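Local coordinates for CT398 (Chlamydia trachomatis, PDB 4ILO), which is of unknown function but, with a long coiled-coil hairpin and a zinc ribbon, possibly binds DNA or RNA, at residues A[180-185]-A[191-196]. Sequence-based numbering, arbitrary orientation.
Sequences SVYERL and DRVVVP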
ATOM      1  N   SER A 180       7.703 -21.247  30.584  1.00 34.62           N
ATOM      2  CA  SER A 180       7.869 -19.844  30.944  1.00 34.51           C
ATOM      3  C   SER A 180       9.230 -19.278  30.508  1.00 28.77           C
ATOM      4  O   SER A 180       9.324 -18.118  30.089  1.00 30.43           O
ATOM      5  CB  SER A 180       7.690 -19.724  32.458  1.00 38.85           C
ATOM      6  OG  SER A 180       8.122 -18.453  32.890  1.00 49.15           O
ATOM      7  N   VAL A 181      10.301 -20.069  30.622  1.00 23.38           N
ATOM      8  CA  VAL A 181      11.603 -19.628  30.115  1.00 22.57           C
ATOM      9  C   VAL A 181      11.589 -19.631  28.584  1.00 22.25           C
ATOM     10  O   VAL A 181      11.957 -18.637  27.929  1.00 22.05           O
ATOM     11  CB  VAL A 181      12.720 -20.542  30.680  1.00 22.16           C
ATOM     12  CG1 VAL A 181      14.056 -20.357  29.937  1.00 21.48           C
ATOM     13  CG2 VAL A 181      12.910 -20.315  32.150  1.00 34.42           C
ATOM     14  N   TYR A 182      11.158 -20.757  28.005  1.00 22.36           N
ATOM     15  CA  TYR A 182      11.124 -20.951  26.561  1.00 22.21           C
ATOM     16  C   TYR A 182      10.455 -19.779  25.880  1.00 22.46           C
ATOM     17  O   TYR A 182      10.981 -19.219  24.910  1.00 22.13           O
ATOM     18  CB  TYR A 182      10.344 -22.237  26.239  1.00 22.75           C
ATOM     19  CG  TYR A 182       9.877 -22.321  24.810  1.00 22.97           C
ATOM     20  CD1 TYR A 182      10.764 -22.609  23.787  1.00 22.58           C
ATOM     21  CD2 TYR A 182       8.552 -22.079  24.482  1.00 25.14           C
ATOM     22  CE1 TYR A 182      10.336 -22.656  22.442  1.00 27.59           C
ATOM     23  CE2 TYR A 182       8.107 -22.126  23.151  1.00 24.03           C
ATOM     24  CZ  TYR A 182       8.999 -22.417  22.138  1.00 23.60           C
ATOM     25  OH  TYR A 182       8.566 -22.471  20.829  1.00 26.58           O
ATOM     26  N   GLU A 183       9.296 -19.401  26.392  1.00 23.48           N
ATOM     27  CA  GLU A 183       8.454 -18.410  25.736  1.00 31.24           C
ATOM     28  C   GLU A 183       9.120 -17.033  25.726  1.00 31.19           C
ATOM     29  O   GLU A 183       9.018 -16.304  24.735  1.00 27.12           O
ATOM     30  CB  GLU A 183       7.100 -18.369  26.458  1.00 37.05           C
ATOM     31  CG  GLU A 183       6.060 -17.530  25.771  1.00 55.17           C
ATOM     32  CD  GLU A 183       4.681 -17.678  26.397  1.00 61.58           C
ATOM     33  OE1 GLU A 183       4.616 -17.880  27.633  1.00 56.35           O
ATOM     34  OE2 GLU A 183       3.673 -17.586  25.641  1.00 65.85           O
ATOM     35  N   ARG A 184       9.808 -16.655  26.817  1.00 29.00           N
ATOM     36  CA  ARG A 184      10.511 -15.372  26.844  1.00 27.05           C
ATOM     37  C   ARG A 184      11.713 -15.393  25.909  1.00 24.49           C
ATOM     38  O   ARG A 184      11.929 -14.451  25.122  1.00 24.65           O
ATOM     39  CB  ARG A 184      10.906 -15.027  28.286  1.00 33.49           C
ATOM     40  CG  ARG A 184       9.679 -14.881  29.234  1.00 44.18           C
ATOM     41  CD  ARG A 184      10.049 -14.263  30.576  1.00 54.36           C
ATOM     42  NE  ARG A 184       8.893 -13.900  31.403  1.00 65.23           N
ATOM     43  CZ  ARG A 184       8.957 -13.099  32.473  1.00 69.24           C
ATOM     44  NH1 ARG A 184      10.120 -12.565  32.860  1.00 65.43           N
ATOM     45  NH2 ARG A 184       7.856 -12.822  33.169  1.00 72.85           N
ATOM     46  N   LEU A 185      12.459 -16.500  25.908  1.00 21.96           N
ATOM     47  CA  LEU A 185      13.542 -16.671  24.933  1.00 23.56           C
ATOM     48  C   LEU A 185      13.018 -16.534  23.503  1.00 28.34           C
ATOM     49  O   LEU A 185      13.619 -15.833  22.675  1.00 25.98           O
ATOM     50  CB  LEU A 185      14.212 -18.046  25.130  1.00 20.99           C
ATOM     51  CG  LEU A 185      15.164 -18.168  26.332  1.00 22.18           C
ATOM     52  CD1 LEU A 185      15.720 -19.560  26.404  1.00 20.58           C
ATOM     53  CD2 LEU A 185      16.314 -17.087  26.234  1.00 20.76           C
ATOM     54  N   ASP A 191      13.381 -17.629  16.888  1.00 23.31           N
ATOM     55  CA  ASP A 191      13.840 -18.849  16.231  1.00 22.83           C
ATOM     56  C   ASP A 191      14.081 -19.882  17.337  1.00 21.99           C
ATOM     57  O   ASP A 191      13.695 -19.668  18.492  1.00 22.92           O
ATOM     58  CB  ASP A 191      15.037 -18.584  15.301  1.00 22.37           C
ATOM     59  CG  ASP A 191      16.307 -18.189  16.055  1.00 42.33           C
ATOM     60  OD1 ASP A 191      16.328 -18.274  17.302  1.00 37.91           O
ATOM     61  OD2 ASP A 191      17.301 -17.792  15.409  1.00 33.75           O
ATOM     62  N   ARG A 192      14.701 -21.009  16.999  1.00 22.17           N
ATOM     63  CA  ARG A 192      14.761 -22.105  17.970  1.00 23.89           C
ATOM     64  C   ARG A 192      15.591 -21.675  19.162  1.00 21.55           C
ATOM     65  O   ARG A 192      16.746 -21.258  19.009  1.00 21.39           O
ATOM     66  CB  ARG A 192      15.304 -23.388  17.351  1.00 23.69           C
ATOM     67  CG  ARG A 192      14.234 -24.070  16.503  1.00 26.20           C
ATOM     68  CD  ARG A 192      14.690 -25.372  15.785  1.00 24.57           C
ATOM     69  NE  ARG A 192      13.630 -25.854  14.890  1.00 25.53           N
ATOM     70  CZ  ARG A 192      13.391 -25.376  13.656  1.00 28.36           C
ATOM     71  NH1 ARG A 192      14.142 -24.420  13.108  1.00 25.24           N
ATOM     72  NH2 ARG A 192      12.401 -25.881  12.935  1.00 28.81           N
ATOM     73  N   VAL A 193      14.993 -21.768  20.346  1.00 21.39           N
ATOM     74  CA  VAL A 193      15.658 -21.364  21.576  1.00 20.97           C
ATOM     75  C   VAL A 193      15.965 -22.546  22.531  1.00 21.57           C
ATOM     76  O   VAL A 193      16.701 -22.363  23.525  1.00 23.39           O
ATOM     77  CB  VAL A 193      14.842 -20.265  22.272  1.00 20.88           C
ATOM     78  CG1 VAL A 193      14.798 -18.987  21.354  1.00 21.34           C
ATOM     79  CG2 VAL A 193      13.433 -20.762  22.553  1.00 21.27           C
ATOM     80  N   VAL A 194      15.405 -23.726  22.286  1.00 21.54           N
ATOM     81  CA  VAL A 194      15.815 -24.962  22.954  1.00 21.86           C
ATOM     82  C   VAL A 194      16.605 -25.727  21.911  1.00 22.33           C
ATOM     83  O   VAL A 194      16.026 -26.251  20.951  1.00 22.90           O
ATOM     84  CB  VAL A 194      14.608 -25.777  23.438  1.00 22.40           C
ATOM     85  CG1 VAL A 194      15.087 -27.016  24.273  1.00 22.86           C
ATOM     86  CG2 VAL A 194      13.685 -24.924  24.270  1.00 22.16           C
ATOM     87  N   VAL A 195      17.927 -25.743  22.046  1.00 22.25           N
ATOM     88  CA  VAL A 195      18.769 -26.186  20.928  1.00 22.80           C
ATOM     89  C   VAL A 195      19.811 -27.192  21.396  1.00 27.30           C
ATOM     90  O   VAL A 195      20.262 -27.133  22.550  1.00 24.82           O
ATOM     91  CB  VAL A 195      19.482 -24.999  20.250  1.00 22.43           C
ATOM     92  CG1 VAL A 195      18.446 -23.978  19.676  1.00 24.60           C
ATOM     93  CG2 VAL A 195      20.515 -24.347  21.205  1.00 22.01           C
ATOM     94  N   PRO A 196      20.228 -28.131  20.553  1.00 28.09           N
ATOM     95  CA  PRO A 196      21.183 -29.144  21.005  1.00 27.26           C
ATOM     96  C   PRO A 196      22.628 -28.679  20.822  1.00 27.18           C
ATOM     97  O   PRO A 196      22.926 -27.729  20.076  1.00 24.92           O
ATOM     98  CB  PRO A 196      20.850 -30.351  20.113  1.00 33.97           C
ATOM     99  CG  PRO A 196      20.376 -29.711  18.796  1.00 38.86           C
ATOM    100  CD  PRO A 196      19.695 -28.404  19.198  1.00 24.98           C
TER
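L185 and V193 bring the two backbones closest, their CA atoms 6.1 Å apart; after helix 176-189 ends, the chain turns and 191-194 comes past the L185 end of segment 180-185, with V195 and P196 leading away. Segment 180-185 is regular helix, with L185 N bonded to V181 O; segment 191-196 is a loop, kinked at V193, that becomes strand at V194. V193 does most of the touching, and its two methyls divide the work. Its chi1 of -64° sets CG1 anti to the carbonyl carbon and puts CG2 between the backbone N and that carbon; CG2 meets the Y182 ring obliquely, 3.5 Å from Y182 CD1 and nearly as near to CE1. V193 CG1 turns instead to the helix backbone, 3.6 Å from L185 O, while L185 CB packs against the branch carbon V193 CB at 3.7 Å.

This is the junction between the coiled-coil hairpin and the C4-type zinc ribbon: strand 194-198 belongs to the ribbon's mixed sheet, and the L185 side chain lies about 10 Å from the zinc ion held by C202, C205, C226 and C229. I232, on the neighbouring strand 232-234, touches both L185 and V194 and so extends the apolar patch into the sheet.

V194 adds one methyl, CG2, 3.8 Å from Y182 CD1. Y182 CG lies anti to the backbone N (chi1 162°), a torsion that sends the side chain out to cross those of V193 and V194 at about a right angle. Helix 2-86 takes up the polar groups here, D18 hydrogen-bonding the hydroxyl of the buried Y182 and Q15 OE1 accepting from the backbone N atoms of both V193 and V194.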